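Local coordinates for protein immunomodulatory active chitinase (Trichuris suis, PDB 6G9C) that probably hydrolyses chitin as a secreted family 18 glycoside hydrolase of a whipworm, and has immunomodulatory activity, at residues L208-D213 / G262-Q267; F214-Y220 / Q267-P273; T228-I232 / D288-A293. One frame throughout, in Å; residues are numbered along the deposited sequence.

Contact 1. Residues L208-D213 / G262-Q267; sequences LAKVLD and GMPKKQ
The side-chain amide of Q267 grips a carbonyl near the C-terminal part of helix 205-211. Its NE2 gives a hydrogen bond of 3.0 Å to the carbonyl O of A209. The bond is nearly straight, 178° at the hydrogen. It meets a lone pair of that oxygen in the carbonyl plane, and the oxygen lies almost exactly in the amide plane of Q267. NE2 is also 2.9 Å from the carbonyl O of L212. The Q267 chain is extended beyond CG, which carries the amide across to the helix. On the way, CG passes 3.5 Å from the carbonyl O of D213.

One water adds to the polar part. It donates to OE1 of Q267 at 2.6 Å and makes a weak bond to A209 O. OE1 is thus linked to the same carbonyl loosely, through the water.

The apolar part centres on A209. Its methyl CB meets SD of M263 at 3.5 Å and CD of P264 at 3.8 Å. M263 has CG anti to its backbone N (chi1 -178°), then bends at chi2 and chi3. That bend brings SD and CE alongside A209. CE lies 3.8 Å from A209 CA. G262, just before, ends helix 251-261 in a Schellman motif.

The contact lies where helices 205-211 and 251-261 lead into strands 214-218 and 268-281. This is the N-terminal end of those strands in the TIM barrel, opposite the end that carries the active site in this fold. L208 packs on helix 160-181, and L212 packs on strand 187-193. D213 forms a salt bridge with R185 and accepts from the backbone N of F188. On the other segment, M263 lies against W258 of helix 251-261, and Q267 leads into strand 268-281.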
loop_
_atom_site.group_PDB
_atom_site.type_symbol
_atom_site.label_atom_id
_atom_site.label_comp_id
_atom_site.label_asym_id
_atom_site.label_seq_id
_atom_site.Cartn_x
_atom_site.Cartn_y
_atom_site.Cartn_z
ATOM N N LEU A 208 -13.185 14.549 -25.701
ATOM C CA LEU A 208 -13.014 14.044 -24.341
ATOM C C LEU A 208 -12.786 12.538 -24.313
ATOM O O LEU A 208 -12.066 12.042 -23.438
ATOM C CB LEU A 208 -14.231 14.398 -23.491
ATOM C CG LEU A 208 -14.381 15.873 -23.137
ATOM C CD1 LEU A 208 -15.770 16.090 -22.544
ATOM C CD2 LEU A 208 -13.280 16.322 -22.181
ATOM N N ALA A 209 -13.386 11.799 -25.252
ATOM C CA ALA A 209 -13.171 10.353 -25.300
ATOM C C ALA A 209 -11.696 10.015 -25.471
ATOM O O ALA A 209 -11.235 8.969 -25.002
ATOM C CB ALA A 209 -13.973 9.736 -26.446
ATOM N N LYS A 210 -10.946 10.889 -26.134
ATOM C CA LYS A 210 -9.543 10.619 -26.397
ATOM C C LYS A 210 -8.678 10.788 -25.156
ATOM O O LYS A 210 -7.592 10.203 -25.099
ATOM C CB LYS A 210 -9.049 11.527 -27.530
ATOM C CG LYS A 210 -9.766 11.301 -28.868
ATOM C CD LYS A 210 -9.134 12.084 -30.010
ATOM C CE LYS A 210 -9.975 11.959 -31.283
ATOM N NZ LYS A 210 -9.155 12.048 -32.530
ATOM N N VAL A 211 -9.129 11.548 -24.157
ATOM C CA VAL A 211 -8.281 11.854 -23.010
ATOM C C VAL A 211 -8.787 11.282 -21.693
ATOM O O VAL A 211 -7.973 11.104 -20.772
ATOM C CB VAL A 211 -8.042 13.375 -22.871
ATOM C CG1 VAL A 211 -7.344 13.927 -24.126
ATOM C CG2 VAL A 211 -9.335 14.103 -22.612
ATOM N N LEU A 212 -10.079 10.999 -21.534
ATOM C CA LEU A 212 -10.573 10.382 -20.311
ATOM C C LEU A 212 -10.526 8.865 -20.431
ATOM O O LEU A 212 -10.894 8.298 -21.464
ATOM C CB LEU A 212 -12.007 10.827 -20.012
ATOM C CG LEU A 212 -12.179 12.320 -19.727
ATOM C CD1 LEU A 212 -13.633 12.769 -19.920
ATOM C CD2 LEU A 212 -11.665 12.649 -18.329
ATOM N N ASP A 213 -10.080 8.206 -19.361
ATOM C CA ASP A 213 -10.095 6.748 -19.353
ATOM C C ASP A 213 -11.526 6.217 -19.465
ATOM O O ASP A 213 -11.800 5.294 -20.243
ATOM C CB ASP A 213 -9.401 6.233 -18.091
ATOM C CG ASP A 213 -7.898 6.500 -18.115
ATOM O OD1 ASP A 213 -7.254 6.186 -19.136
ATOM O OD2 ASP A 213 -7.366 7.046 -17.127
ATOM N N GLY A 262 -20.538 10.290 -29.552
ATOM C CA GLY A 262 -19.194 9.910 -29.941
ATOM C C GLY A 262 -18.342 9.290 -28.854
ATOM O O GLY A 262 -17.142 9.092 -29.060
ATOM N N MET A 263 -18.935 8.968 -27.702
ATOM C CA MET A 263 -18.202 8.298 -26.636
ATOM C C MET A 263 -18.338 6.791 -26.801
ATOM O O MET A 263 -19.463 6.274 -26.748
ATOM C CB MET A 263 -18.711 8.726 -25.268
ATOM C CG MET A 263 -17.958 8.102 -24.084
ATOM S SD MET A 263 -16.241 8.663 -23.964
ATOM C CE MET A 263 -16.473 10.381 -23.502
ATOM N N PRO A 264 -17.244 6.060 -27.024
ATOM C CA PRO A 264 -17.348 4.602 -27.182
ATOM C C PRO A 264 -18.011 3.944 -25.971
ATOM O O PRO A 264 -17.790 4.336 -24.820
ATOM C CB PRO A 264 -15.889 4.161 -27.346
ATOM C CG PRO A 264 -15.171 5.396 -27.881
ATOM C CD PRO A 264 -15.871 6.556 -27.224
ATOM N N LYS A 265 -18.850 2.942 -26.252
ATOM C CA LYS A 265 -19.676 2.330 -25.211
ATOM C C LYS A 265 -18.840 1.774 -24.063
ATOM O O LYS A 265 -19.289 1.777 -22.909
ATOM C CB LYS A 265 -20.527 1.208 -25.808
ATOM C CG LYS A 265 -21.786 1.636 -26.544
ATOM C CD LYS A 265 -22.636 0.398 -26.837
ATOM C CE LYS A 265 -23.877 0.717 -27.645
ATOM N NZ LYS A 265 -24.981 1.227 -26.792
ATOM N N LYS A 266 -17.630 1.283 -24.352
ATOM C CA LYS A 266 -16.816 0.705 -23.289
ATOM C C LYS A 266 -16.234 1.761 -22.362
ATOM O O LYS A 266 -15.686 1.405 -21.308
ATOM C CB LYS A 266 -15.702 -0.161 -23.885
ATOM C CG LYS A 266 -16.219 -1.409 -24.618
ATOM C CD LYS A 266 -17.339 -2.132 -23.845
ATOM C CE LYS A 266 -16.796 -2.998 -22.709
ATOM N NZ LYS A 266 -17.843 -3.875 -22.101
ATOM N N GLN A 267 -16.370 3.039 -22.713
ATOM C CA GLN A 267 -15.995 4.148 -21.848
ATOM C C GLN A 267 -17.180 4.749 -21.097
ATOM O O GLN A 267 -16.985 5.666 -20.293
ATOM C CB GLN A 267 -15.288 5.237 -22.675
ATOM C CG GLN A 267 -13.850 4.858 -23.044
ATOM C CD GLN A 267 -13.186 5.871 -23.968
ATOM O OE1 GLN A 267 -13.223 5.734 -25.191
ATOM N NE2 GLN A 267 -12.561 6.886 -23.382
HETATM O O HOH W 1 -11.710 6.518 -27.172
#

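Contact 2. Residues F214-Y220 / Q267-P273; sequences FVNLMCY and QIIIGLP. With EDO (1,2-ethanediol), chain E.
Two adjacent parallel strands of the family 18 TIM barrel pair here, 214-218 with 268-273. V215, N216 and L217 are in register with I268, I269 and I270. Three backbone hydrogen bonds join them: V215 N to Q267 O (2.9 Å), I269 N to V215 O (2.9 Å) and L217 N to I269 O (2.8 Å).

N216 and I269 share one face and lie side by side. OD1 of N216 touches CB of I269 at 3.6 Å, while its ND2 is hydrogen-bonded to the hydroxyl of Y38. The F214 ring crosses I269, with CD1 3.4 Å from CG1. On the other face, L217 lies alongside I270.

Past the strand, the chain turns through two inverse gamma turns centred on M218 and C219. SG of C219 then packs 3.7 Å from CG2 of I270. CG of Y220 lies between the backbone N and the carbonyl carbon (chi1 41°), which lays the ring beside G271 and P273. The ring has an edge to CA of G271, and CB meets CG of P273 at 4.1 Å. The hydroxyl is hydrogen-bonded to O2 of a 1,2-ethanediol at 2.8 Å. This molecule, probably from the crystallisation liquor, is also hydrogen-bonded to OE2 of E153. Y220 and the diol lie at the C-terminal ends of the strands, where a TIM barrel has its active site. E153 closes the sequence DGFDLDWE, a family 18 signature, so this is probably the substrate cleft.

Strand 187-193 flanks 214-218, and strand 364-368 flanks 268-281. Helix 251-261 packs on L217 and C219, and helix 347-360 on I270 and L272.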
loop_
_atom_site.group_PDB
_atom_site.type_symbol
_atom_site.label_atom_id
_atom_site.label_comp_id
_atom_site.label_asym_id
_atom_site.label_seq_id
_atom_site.Cartn_x
_atom_site.Cartn_y
_atom_site.Cartn_z
ATOM N N PHE A 214 -12.452 6.789 -18.700
ATOM C CA PHE A 214 -13.875 6.515 -18.902
ATOM C C PHE A 214 -14.666 7.616 -18.207
ATOM O O PHE A 214 -14.095 8.456 -17.515
ATOM C CB PHE A 214 -14.283 5.108 -18.406
ATOM C CG PHE A 214 -13.877 4.774 -16.979
ATOM C CD1 PHE A 214 -14.591 5.273 -15.895
ATOM C CD2 PHE A 214 -12.824 3.906 -16.727
ATOM C CE1 PHE A 214 -14.249 4.932 -14.581
ATOM C CE2 PHE A 214 -12.474 3.555 -15.415
ATOM C CZ PHE A 214 -13.191 4.072 -14.338
ATOM N N VAL A 215 -15.989 7.621 -18.415
ATOM C CA VAL A 215 -16.867 8.595 -17.773
ATOM C C VAL A 215 -17.906 7.863 -16.933
ATOM O O VAL A 215 -18.476 6.853 -17.361
ATOM C CB VAL A 215 -17.548 9.550 -18.776
ATOM C CG1 VAL A 215 -16.489 10.452 -19.427
ATOM C CG2 VAL A 215 -18.378 8.791 -19.831
ATOM N N ASN A 216 -18.125 8.374 -15.728
ATOM C CA ASN A 216 -19.148 7.881 -14.806
ATOM C C ASN A 216 -20.431 8.650 -15.122
ATOM O O ASN A 216 -20.590 9.807 -14.725
ATOM C CB ASN A 216 -18.696 8.085 -13.362
ATOM C CG ASN A 216 -17.635 7.068 -12.931
ATOM O OD1 ASN A 216 -17.481 6.025 -13.560
ATOM N ND2 ASN A 216 -16.906 7.374 -11.855
ATOM N N LEU A 217 -21.325 8.023 -15.881
ATOM C CA LEU A 217 -22.582 8.655 -16.270
ATOM C C LEU A 217 -23.509 8.786 -15.067
ATOM O O LEU A 217 -23.885 7.781 -14.444
ATOM C CB LEU A 217 -23.256 7.841 -17.375
ATOM C CG LEU A 217 -24.600 8.400 -17.839
ATOM C CD1 LEU A 217 -24.432 9.763 -18.533
ATOM C CD2 LEU A 217 -25.284 7.407 -18.753
ATOM N N MET A 218 -23.886 10.020 -14.741
ATOM C CA MET A 218 -24.729 10.295 -13.579
ATOM C C MET A 218 -26.207 10.212 -13.962
ATOM O O MET A 218 -26.955 11.183 -13.875
ATOM C CB MET A 218 -24.391 11.660 -12.991
ATOM C CG MET A 218 -22.990 11.723 -12.382
ATOM S SD MET A 218 -22.514 13.404 -11.929
ATOM C CE MET A 218 -23.605 13.712 -10.545
ATOM N N CYS A 219 -26.619 9.006 -14.365
ATOM C CA CYS A 219 -27.988 8.774 -14.822
ATOM C C CYS A 219 -28.865 8.470 -13.604
ATOM O O CYS A 219 -29.347 7.362 -13.382
ATOM C CB CYS A 219 -28.025 7.664 -15.865
ATOM S SG CYS A 219 -27.005 6.234 -15.429
ATOM N N TYR A 220 -29.029 9.509 -12.792
ATOM C CA TYR A 220 -29.895 9.512 -11.625
ATOM C C TYR A 220 -30.165 10.971 -11.280
ATOM O O TYR A 220 -29.684 11.889 -11.959
ATOM C CB TYR A 220 -29.291 8.729 -10.446
ATOM C CG TYR A 220 -27.801 8.918 -10.223
ATOM C CD1 TYR A 220 -27.291 10.132 -9.753
ATOM C CD2 TYR A 220 -26.911 7.877 -10.454
ATOM C CE1 TYR A 220 -25.913 10.307 -9.533
ATOM C CE2 TYR A 220 -25.542 8.039 -10.247
ATOM C CZ TYR A 220 -25.050 9.250 -9.790
ATOM O OH TYR A 220 -23.696 9.388 -9.574
ATOM N N GLN A 267 -16.370 3.039 -22.713
ATOM C CA GLN A 267 -15.995 4.148 -21.848
ATOM C C GLN A 267 -17.180 4.749 -21.097
ATOM O O GLN A 267 -16.985 5.666 -20.293
ATOM C CB GLN A 267 -15.288 5.237 -22.675
ATOM C CG GLN A 267 -13.850 4.858 -23.044
ATOM C CD GLN A 267 -13.186 5.871 -23.968
ATOM O OE1 GLN A 267 -13.223 5.734 -25.191
ATOM N NE2 GLN A 267 -12.561 6.886 -23.382
ATOM N N ILE A 268 -18.397 4.263 -21.329
ATOM C CA ILE A 268 -19.584 4.789 -20.662
ATOM C C ILE A 268 -19.906 3.869 -19.492
ATOM O O ILE A 268 -20.305 2.717 -19.696
ATOM C CB ILE A 268 -20.780 4.896 -21.619
ATOM C CG1 ILE A 268 -20.462 5.846 -22.780
ATOM C CG2 ILE A 268 -22.018 5.361 -20.842
ATOM C CD1 ILE A 268 -21.417 5.705 -23.985
ATOM N N ILE A 269 -19.751 4.374 -18.270
ATOM C CA ILE A 269 -20.005 3.592 -17.063
ATOM C C ILE A 269 -21.333 4.042 -16.474
ATOM O O ILE A 269 -21.511 5.226 -16.168
ATOM C CB ILE A 269 -18.870 3.747 -16.037
ATOM C CG1 ILE A 269 -17.492 3.640 -16.718
ATOM C CG2 ILE A 269 -19.024 2.695 -14.912
ATOM C CD1 ILE A 269 -17.280 2.378 -17.571
ATOM N N ILE A 270 -22.247 3.092 -16.271
ATOM C CA ILE A 270 -23.630 3.406 -15.908
ATOM C C ILE A 270 -23.743 3.595 -14.398
ATOM O O ILE A 270 -23.410 2.691 -13.620
ATOM C CB ILE A 270 -24.585 2.303 -16.385
ATOM C CG1 ILE A 270 -24.425 2.071 -17.893
ATOM C CG2 ILE A 270 -26.036 2.658 -16.006
ATOM C CD1 ILE A 270 -24.728 3.278 -18.732
ATOM N N GLY A 271 -24.265 4.747 -13.984
ATOM C CA GLY A 271 -24.398 5.034 -12.565
ATOM C C GLY A 271 -25.613 4.348 -11.949
ATOM O O GLY A 271 -26.702 4.320 -12.524
ATOM N N LEU A 272 -25.417 3.827 -10.742
ATOM C CA LEU A 272 -26.461 3.104 -10.002
ATOM C C LEU A 272 -26.622 3.757 -8.635
ATOM O O LEU A 272 -25.663 3.755 -7.835
ATOM C CB LEU A 272 -26.121 1.618 -9.834
ATOM C CG LEU A 272 -25.740 0.826 -11.085
ATOM C CD1 LEU A 272 -25.287 -0.560 -10.677
ATOM C CD2 LEU A 272 -26.898 0.744 -12.056
ATOM N N PRO A 273 -27.782 4.328 -8.320
ATOM C CA PRO A 273 -27.966 4.942 -6.999
ATOM C C PRO A 273 -28.338 3.897 -5.961
ATOM O O PRO A 273 -29.157 3.018 -6.223
ATOM C CB PRO A 273 -29.134 5.908 -7.224
ATOM C CG PRO A 273 -29.923 5.275 -8.333
ATOM C CD PRO A 273 -28.945 4.541 -9.205
HETATM C C1 EDO E . -20.617 13.015 -7.516
HETATM O O1 EDO E . -21.774 13.888 -7.411
HETATM C C2 EDO E . -20.808 11.908 -8.559
HETATM O O2 EDO E . -22.044 11.198 -8.296
#

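Contact 3. Residues T228-I232 / D288-A293; sequences TQTGI and DIGAPA
This is a loop-to-loop contact at the antiparallel strands that follow the barrel part of strand 268-281, consistent with the alpha+beta insertion of family 18 chitinases. It is held mainly by backbone hydrogen bonds. Residues 228-232 come from the loop between strand 214-218 and helix 251-261. Residues 288-293 follow strand 268-281 and include a type II beta turn from D288 to A291.

Q229 and P292 form a single backbone bridge. On its flanks, A293 N bonds to T228 O at 2.9 Å and T230 N to A291 O at 3.0 Å. The first donor lies above the carbonyl plane, while the second lies in it. CA of Q229 adds a C-H contact to A291 O at 3.2 Å.

T230 holds the turn. N of G290 bonds to T230 O at 2.9 Å, bent to 130° at the hydrogen, and makes a weak bond to OG1. OG1 sits between the backbone N and carbonyl carbon of T230 (chi1 65°), which points it at the D288-A291 turn. It is also 2.9 Å from D288 O. At the positive phi of G290, a side chain would jam against the preceding carbonyl O.

Beyond G231, CD1 of I232 meets CD1 of I289 at 3.7 Å. W341 touches both T230 and I289.

The turn closes on itself through A291 N to D288 O (3.0 Å). G290 N adds two bent bonds to T230. The straighter bonds flanking the Q229-P292 bridge hold the loops together.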
loop_
_atom_site.group_PDB
_atom_site.type_symbol
_atom_site.label_atom_id
_atom_site.label_comp_id
_atom_site.label_asym_id
_atom_site.label_seq_id
_atom_site.Cartn_x
_atom_site.Cartn_y
_atom_site.Cartn_z
ATOM N N THR A 228 -42.968 19.404 -7.976
ATOM C CA THR A 228 -44.230 19.428 -7.245
ATOM C C THR A 228 -45.048 18.142 -7.392
ATOM O O THR A 228 -46.214 18.130 -6.982
ATOM C CB THR A 228 -45.078 20.626 -7.701
ATOM O OG1 THR A 228 -45.420 20.470 -9.085
ATOM C CG2 THR A 228 -44.301 21.938 -7.524
ATOM N N GLN A 229 -44.484 17.083 -7.975
ATOM C CA GLN A 229 -45.166 15.795 -8.062
ATOM C C GLN A 229 -44.138 14.671 -8.029
ATOM O O GLN A 229 -42.967 14.862 -8.373
ATOM C CB GLN A 229 -46.003 15.675 -9.332
ATOM C CG GLN A 229 -45.166 15.585 -10.584
ATOM C CD GLN A 229 -45.950 15.936 -11.824
ATOM O OE1 GLN A 229 -46.234 17.107 -12.081
ATOM N NE2 GLN A 229 -46.310 14.921 -12.605
ATOM N N THR A 230 -44.600 13.486 -7.637
ATOM C CA THR A 230 -43.686 12.356 -7.496
ATOM C C THR A 230 -43.202 11.862 -8.853
ATOM O O THR A 230 -43.894 11.982 -9.867
ATOM C CB THR A 230 -44.349 11.190 -6.757
ATOM O OG1 THR A 230 -45.424 10.675 -7.556
ATOM C CG2 THR A 230 -44.875 11.634 -5.391
ATOM N N GLY A 231 -42.010 11.268 -8.847
ATOM C CA GLY A 231 -41.384 10.773 -10.059
ATOM C C GLY A 231 -40.238 9.856 -9.691
ATOM O O GLY A 231 -39.953 9.629 -8.511
ATOM N N ILE A 232 -39.575 9.332 -10.723
ATOM C CA ILE A 232 -38.610 8.241 -10.572
ATOM C C ILE A 232 -37.196 8.803 -10.562
ATOM O O ILE A 232 -36.787 9.496 -11.506
ATOM C CB ILE A 232 -38.763 7.208 -11.700
ATOM C CG1 ILE A 232 -40.222 6.742 -11.821
ATOM C CG2 ILE A 232 -37.856 6.023 -11.435
ATOM C CD1 ILE A 232 -40.745 6.065 -10.576
ATOM N N ASP A 288 -49.828 7.371 -6.777
ATOM C CA ASP A 288 -49.186 6.933 -8.010
ATOM C C ASP A 288 -47.936 7.763 -8.296
ATOM O O ASP A 288 -47.710 8.828 -7.713
ATOM C CB ASP A 288 -50.144 7.043 -9.196
ATOM C CG ASP A 288 -51.235 6.002 -9.160
ATOM O OD1 ASP A 288 -51.317 5.265 -8.154
ATOM O OD2 ASP A 288 -52.003 5.915 -10.143
ATOM N N ILE A 289 -47.106 7.246 -9.207
ATOM C CA ILE A 289 -46.109 8.080 -9.862
ATOM C C ILE A 289 -46.823 9.243 -10.527
ATOM O O ILE A 289 -47.794 9.049 -11.268
ATOM C CB ILE A 289 -45.318 7.250 -10.887
ATOM C CG1 ILE A 289 -44.610 6.082 -10.190
ATOM C CG2 ILE A 289 -44.336 8.150 -11.682
ATOM C CD1 ILE A 289 -44.197 4.950 -11.130
ATOM N N GLY A 290 -46.354 10.463 -10.259
ATOM C CA GLY A 290 -47.021 11.661 -10.733
ATOM C C GLY A 290 -48.028 12.258 -9.774
ATOM O O GLY A 290 -48.651 13.274 -10.111
ATOM N N ALA A 291 -48.216 11.664 -8.596
ATOM C CA ALA A 291 -49.155 12.205 -7.627
ATOM C C ALA A 291 -48.683 13.577 -7.143
ATOM O O ALA A 291 -47.480 13.839 -7.068
ATOM C CB ALA A 291 -49.308 11.257 -6.438
ATOM N N PRO A 292 -49.607 14.476 -6.812
ATOM C CA PRO A 292 -49.189 15.809 -6.359
ATOM C C PRO A 292 -48.459 15.724 -5.027
ATOM O O PRO A 292 -48.770 14.886 -4.175
ATOM C CB PRO A 292 -50.512 16.577 -6.229
ATOM C CG PRO A 292 -51.545 15.523 -6.034
ATOM C CD PRO A 292 -51.068 14.326 -6.833
ATOM N N ALA A 293 -47.473 16.600 -4.861
ATOM C CA ALA A 293 -46.689 16.676 -3.641
ATOM C C ALA A 293 -46.703 18.101 -3.120
ATOM O O ALA A 293 -46.818 19.060 -3.888
ATOM C CB ALA A 293 -45.251 16.241 -3.866
#

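In the fold
From the N terminus, helix 205-211 runs into strand 214-218, and the chain then enters the long loop holding 228-232. Helix 251-261 brings it back to 262-267 and strand 268-281, and then on to 288-293. Contact 1 closes the loop between the two helix ends. Contact 2 pairs the strands that follow, and shares Q267 with contact 1; the two touch through M263 with I268 and V215. Contact 3 joins the loops beyond the far ends of these strands, its centre about 25 Å from that of contact 2. All three cross along the chain: the run from helix 205-211 to loop 228-232 is joined to residues 262-293 at its start, along its strands and in its far loops.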